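Local structure of diaminopimelate decarboxylase (Phaeodactylum tricornutum, 7JPJ) at residues L291-V299 with F309-V319. The protein probably decarboxylates diaminopimelate to lysine with the help of pyridoxal 5'-phosphate, the closing step of lysine biosynthesis, and works as a dimer. Residues are numbered along the deposited sequence; the frame is centred on the assembly and turned at random.
Sequences LVSKVQDKV and FLKLDAGMTDV
Gln296 and Asp297 both turn their backbone N-H groups to the carbonyl of Lys311, with Gln296 N 3.0 Å from Lys311 O and Asp297 N as second donor, and this doubled acceptor marks a classic beta bulge in an antiparallel hairpin. From Asp297-Lys311 the ladder runs regularly through the non-hydrogen-bonded pair Lys298-Leu310 to Val299-Phe309, where Phe309 N lies 2.9 Å from Val299 O. At the bulge the Gln296 chain turns about its CB-CG bond (chi2 107°), which carries its amide over the partner strand; NE2 donates to Leu312 O (3.0 Å) from above the carbonyl plane. Shortened to alanine, this position would probably leave Leu312 O without its side-chain donor and lose the bond to Gln104 O of the second subunit. Asp297 and Lys311 lie side by side, Asp297 CB touching Lys311 CD (3.6 Å), while a water bridges the long salt bridge of OD2 and NZ. Ser124 and Gln104 of the second subunit bind OD2 and NZ respectively, so the paired charges serve the dimer interface. Past the strand, Asp313 OD1 accepts the Lys294 N-H from above the carboxylate plane, and Thr27 holds OD2. Leu291's branches divide, CD2 to Val319 CG2 (3.6 Å) and CD1 to Asp318 CB, a place suited to a forked apolar chain. On the face opposite Asp297 and Lys311, Lys298 extends beside Leu310 to Glu348. The hairpin probably belongs to the beta domain accompanying the TIM barrel in fold-type III decarboxylases; strand 289-300 also pairs antiparallel with 386-390 and 29-33, and 308-312 runs parallel to 347-353.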
ATOM      1  N   LEU A 291     -11.146   8.069   9.358  1.00 16.60           N
ATOM      2  CA  LEU A 291     -10.372   7.195  10.228  1.00 16.41           C
ATOM      3  C   LEU A 291     -10.404   7.734  11.653  1.00 17.10           C
ATOM      4  O   LEU A 291     -10.117   8.913  11.889  1.00 17.55           O
ATOM      5  CB  LEU A 291      -8.929   7.083   9.733  1.00 16.08           C
ATOM      6  CG  LEU A 291      -7.953   6.347  10.656  1.00 16.23           C
ATOM      7  CD1 LEU A 291      -8.249   4.854  10.689  1.00 15.82           C
ATOM      8  CD2 LEU A 291      -6.513   6.606  10.249  1.00 16.20           C
ATOM      9  N   VAL A 292     -10.757   6.871  12.601  1.00 15.93           N
ATOM     10  CA  VAL A 292     -10.873   7.234  14.009  1.00 16.75           C
ATOM     11  C   VAL A 292      -9.838   6.424  14.777  1.00 16.82           C
ATOM     12  O   VAL A 292      -9.936   5.193  14.854  1.00 17.33           O
ATOM     13  CB  VAL A 292     -12.286   6.984  14.551  1.00 18.10           C
ATOM     14  CG1 VAL A 292     -12.405   7.488  15.976  1.00 19.09           C
ATOM     15  CG2 VAL A 292     -13.318   7.647  13.660  1.00 18.09           C
ATOM     16  N   SER A 293      -8.849   7.108  15.347  1.00 17.41           N
ATOM     17  CA  SER A 293      -7.775   6.466  16.089  1.00 17.61           C
ATOM     18  C   SER A 293      -7.549   7.198  17.405  1.00 17.94           C
ATOM     19  O   SER A 293      -8.113   8.267  17.655  1.00 17.91           O
ATOM     20  CB  SER A 293      -6.473   6.430  15.276  1.00 17.65           C
ATOM     21  OG  SER A 293      -5.942   7.735  15.115  1.00 17.84           O
ATOM     22  N   LYS A 294      -6.706   6.611  18.248  1.00 18.07           N
ATOM     23  CA  LYS A 294      -6.352   7.189  19.533  1.00 18.24           C
ATOM     24  C   LYS A 294      -4.872   7.540  19.558  1.00 18.53           C
ATOM     25  O   LYS A 294      -4.048   6.885  18.911  1.00 18.75           O
ATOM     26  CB  LYS A 294      -6.687   6.237  20.691  1.00 19.07           C
ATOM     27  CG  LYS A 294      -7.991   6.585  21.404  1.00 20.34           C
ATOM     28  CD  LYS A 294      -8.381   5.546  22.453  1.00 21.80           C
ATOM     29  CE  LYS A 294      -9.859   5.174  22.348  1.00 22.98           C
ATOM     30  NZ  LYS A 294     -10.709   5.932  23.315  1.00 24.34           N
ATOM     31  N   VAL A 295      -4.545   8.592  20.305  1.00 17.34           N
ATOM     32  CA  VAL A 295      -3.160   8.993  20.536  1.00 16.93           C
ATOM     33  C   VAL A 295      -2.613   8.089  21.638  1.00 17.50           C
ATOM     34  O   VAL A 295      -2.912   8.280  22.818  1.00 18.40           O
ATOM     35  CB  VAL A 295      -3.046  10.473  20.904  1.00 17.19           C
ATOM     36  CG1 VAL A 295      -1.586  10.893  20.963  1.00 16.84           C
ATOM     37  CG2 VAL A 295      -3.814  11.327  19.906  1.00 16.95           C
ATOM     38  N   GLN A 296      -1.818   7.093  21.257  1.00 17.55           N
ATOM     39  CA  GLN A 296      -1.283   6.133  22.213  1.00 18.19           C
ATOM     40  C   GLN A 296       0.068   6.541  22.786  1.00 18.08           C
ATOM     41  O   GLN A 296       0.518   5.923  23.757  1.00 18.73           O
ATOM     42  CB  GLN A 296      -1.165   4.749  21.564  1.00 18.20           C
ATOM     43  CG  GLN A 296      -0.425   4.740  20.238  1.00 17.28           C
ATOM     44  CD  GLN A 296       0.955   4.119  20.338  1.00 17.37           C
ATOM     45  OE1 GLN A 296       1.395   3.718  21.416  1.00 18.03           O
ATOM     46  NE2 GLN A 296       1.651   4.042  19.210  1.00 16.88           N
ATOM     47  N   ASP A 297       0.719   7.558  22.224  1.00 18.54           N
ATOM     48  CA  ASP A 297       2.002   8.016  22.739  1.00 18.53           C
ATOM     49  C   ASP A 297       2.294   9.411  22.202  1.00 18.38           C
ATOM     50  O   ASP A 297       1.798   9.799  21.143  1.00 18.33           O
ATOM     51  CB  ASP A 297       3.136   7.055  22.363  1.00 18.90           C
ATOM     52  CG  ASP A 297       4.322   7.154  23.305  1.00 19.00           C
ATOM     53  OD1 ASP A 297       4.336   8.052  24.173  1.00 18.81           O
ATOM     54  OD2 ASP A 297       5.246   6.329  23.176  1.00 19.39           O
ATOM     55  N   LYS A 298       3.111  10.152  22.949  1.00 18.21           N
ATOM     56  CA  LYS A 298       3.493  11.515  22.594  1.00 18.24           C
ATOM     57  C   LYS A 298       4.941  11.734  23.010  1.00 18.54           C
ATOM     58  O   LYS A 298       5.260  11.666  24.200  1.00 19.12           O
ATOM     59  CB  LYS A 298       2.570  12.533  23.270  1.00 18.91           C
ATOM     60  CG  LYS A 298       2.805  13.976  22.866  1.00 19.22           C
ATOM     61  CD  LYS A 298       1.870  14.912  23.619  1.00 20.16           C
ATOM     62  CE  LYS A 298       2.122  16.366  23.250  1.00 20.76           C
ATOM     63  NZ  LYS A 298       1.193  17.297  23.953  1.00 21.93           N
ATOM     64  N   VAL A 299       5.816  11.991  22.036  1.00 20.14           N
ATOM     65  CA  VAL A 299       7.249  12.104  22.278  1.00 20.54           C
ATOM     66  C   VAL A 299       7.757  13.428  21.718  1.00 20.93           C
ATOM     67  O   VAL A 299       7.102  14.078  20.901  1.00 20.76           O
ATOM     68  CB  VAL A 299       8.032  10.924  21.664  1.00 20.24           C
ATOM     69  CG1 VAL A 299       7.484   9.604  22.178  1.00 20.09           C
ATOM     70  CG2 VAL A 299       7.965  10.976  20.150  1.00 19.77           C
ATOM     71  N   PHE A 309       5.794  14.854  18.488  1.00 19.95           N
ATOM     72  CA  PHE A 309       5.224  13.769  17.700  1.00 19.07           C
ATOM     73  C   PHE A 309       4.027  13.164  18.421  1.00 18.80           C
ATOM     74  O   PHE A 309       4.124  12.803  19.599  1.00 19.10           O
ATOM     75  CB  PHE A 309       6.266  12.681  17.430  1.00 18.89           C
ATOM     76  CG  PHE A 309       7.441  13.146  16.617  1.00 20.32           C
ATOM     77  CD1 PHE A 309       8.514  13.779  17.221  1.00 21.57           C
ATOM     78  CD2 PHE A 309       7.479  12.938  15.248  1.00 20.48           C
ATOM     79  CE1 PHE A 309       9.597  14.201  16.472  1.00 22.67           C
ATOM     80  CE2 PHE A 309       8.561  13.358  14.497  1.00 21.90           C
ATOM     81  CZ  PHE A 309       9.619  13.990  15.109  1.00 22.84           C
ATOM     82  N   LEU A 310       2.909  13.051  17.708  1.00 17.20           N
ATOM     83  CA  LEU A 310       1.750  12.295  18.163  1.00 17.04           C
ATOM     84  C   LEU A 310       1.758  10.940  17.467  1.00 16.47           C
ATOM     85  O   LEU A 310       1.665  10.870  16.237  1.00 16.03           O
ATOM     86  CB  LEU A 310       0.451  13.038  17.860  1.00 17.15           C
ATOM     87  CG  LEU A 310       0.153  14.341  18.604  1.00 18.01           C
ATOM     88  CD1 LEU A 310      -1.261  14.785  18.296  1.00 18.22           C
ATOM     89  CD2 LEU A 310       0.347  14.175  20.100  1.00 18.64           C
ATOM     90  N   LYS A 311       1.874   9.870  18.248  1.00 16.95           N
ATOM     91  CA  LYS A 311       1.911   8.511  17.722  1.00 16.74           C
ATOM     92  C   LYS A 311       0.539   7.873  17.902  1.00 16.87           C
ATOM     93  O   LYS A 311       0.027   7.795  19.023  1.00 17.42           O
ATOM     94  CB  LYS A 311       2.987   7.683  18.424  1.00 17.12           C
ATOM     95  CG  LYS A 311       4.327   8.395  18.567  1.00 17.26           C
ATOM     96  CD  LYS A 311       5.248   7.667  19.533  1.00 17.78           C
ATOM     97  CE  LYS A 311       6.372   6.959  18.806  1.00 17.90           C
ATOM     98  NZ  LYS A 311       7.266   6.228  19.749  1.00 18.54           N
ATOM     99  N   LEU A 312      -0.047   7.418  16.800  1.00 17.56           N
ATOM    100  CA  LEU A 312      -1.366   6.805  16.814  1.00 17.43           C
ATOM    101  C   LEU A 312      -1.258   5.287  16.925  1.00 17.73           C
ATOM    102  O   LEU A 312      -0.169   4.709  16.899  1.00 18.05           O
ATOM    103  CB  LEU A 312      -2.144   7.175  15.551  1.00 16.80           C
ATOM    104  CG  LEU A 312      -2.153   8.632  15.092  1.00 16.67           C
ATOM    105  CD1 LEU A 312      -2.759   8.722  13.703  1.00 16.19           C
ATOM    106  CD2 LEU A 312      -2.923   9.502  16.074  1.00 17.05           C
ATOM    107  N   ASP A 313      -2.417   4.638  17.053  1.00 18.33           N
ATOM    108  CA  ASP A 313      -2.519   3.189  16.922  1.00 18.56           C
ATOM    109  C   ASP A 313      -2.975   2.779  15.526  1.00 17.99           C
ATOM    110  O   ASP A 313      -3.603   1.729  15.355  1.00 17.94           O
ATOM    111  CB  ASP A 313      -3.447   2.608  17.993  1.00 18.79           C
ATOM    112  CG  ASP A 313      -4.876   3.127  17.893  1.00 18.21           C
ATOM    113  OD1 ASP A 313      -5.139   4.053  17.096  1.00 17.78           O
ATOM    114  OD2 ASP A 313      -5.740   2.603  18.630  1.00 18.75           O
ATOM    115  N   ALA A 314      -2.667   3.603  14.527  1.00 17.44           N
ATOM    116  CA  ALA A 314      -3.011   3.342  13.139  1.00 17.12           C
ATOM    117  C   ALA A 314      -1.906   3.920  12.265  1.00 16.47           C
ATOM    118  O   ALA A 314      -0.939   4.500  12.760  1.00 16.33           O
ATOM    119  CB  ALA A 314      -4.376   3.941  12.789  1.00 16.93           C
ATOM    120  N   GLY A 315      -2.052   3.758  10.954  1.00 19.05           N
ATOM    121  CA  GLY A 315      -1.054   4.305  10.045  1.00 19.09           C
ATOM    122  C   GLY A 315      -1.311   3.888   8.613  1.00 19.12           C
ATOM    123  O   GLY A 315      -2.462   3.711   8.198  1.00 18.17           O
ATOM    124  N   MET A 316      -0.215   3.732   7.862  1.00 18.90           N
ATOM    125  CA  MET A 316      -0.311   3.324   6.464  1.00 18.70           C
ATOM    126  C   MET A 316      -1.050   1.999   6.295  1.00 18.94           C
ATOM    127  O   MET A 316      -1.532   1.708   5.194  1.00 18.37           O
ATOM    128  CB  MET A 316       1.087   3.230   5.856  1.00 18.87           C
ATOM    129  CG  MET A 316       2.097   2.572   6.775  1.00 19.67           C
ATOM    130  SD  MET A 316       3.628   2.149   5.936  1.00 20.06           S
ATOM    131  CE  MET A 316       4.056   3.727   5.201  1.00 19.72           C
ATOM    132  N   THR A 317      -1.142   1.192   7.356  1.00 17.40           N
ATOM    133  CA  THR A 317      -2.005   0.017   7.351  1.00 18.19           C
ATOM    134  C   THR A 317      -3.468   0.377   7.120  1.00 17.80           C
ATOM    135  O   THR A 317      -4.249  -0.481   6.697  1.00 18.46           O
ATOM    136  CB  THR A 317      -1.880  -0.732   8.679  1.00 18.98           C
ATOM    137  OG1 THR A 317      -1.891   0.215   9.757  1.00 18.37           O
ATOM    138  CG2 THR A 317      -0.591  -1.531   8.730  1.00 19.82           C
ATOM    139  N   ASP A 318      -3.854   1.616   7.391  1.00 19.73           N
ATOM    140  CA  ASP A 318      -5.245   2.037   7.295  1.00 18.69           C
ATOM    141  C   ASP A 318      -5.463   3.196   6.338  1.00 17.98           C
ATOM    142  O   ASP A 318      -6.480   3.227   5.640  1.00 17.23           O
ATOM    143  CB  ASP A 318      -5.765   2.409   8.686  1.00 18.91           C
ATOM    144  CG  ASP A 318      -5.306   1.432   9.748  1.00 19.70           C
ATOM    145  OD1 ASP A 318      -5.850   0.307   9.801  1.00 19.64           O
ATOM    146  OD2 ASP A 318      -4.379   1.779  10.509  1.00 20.38           O
ATOM    147  N   VAL A 319      -4.543   4.157   6.286  1.00 18.02           N
ATOM    148  CA  VAL A 319      -4.606   5.261   5.334  1.00 17.42           C
ATOM    149  C   VAL A 319      -3.223   5.399   4.708  1.00 18.25           C
ATOM    150  O   VAL A 319      -2.278   5.848   5.370  1.00 19.03           O
ATOM    151  CB  VAL A 319      -5.050   6.578   5.988  1.00 17.36           C
ATOM    152  CG1 VAL A 319      -5.103   7.686   4.957  1.00 16.85           C
ATOM    153  CG2 VAL A 319      -6.411   6.414   6.650  1.00 17.43           C
TER
HETATM  154  O   HOH W   1       5.866   4.558  21.118  1.00 17.29           O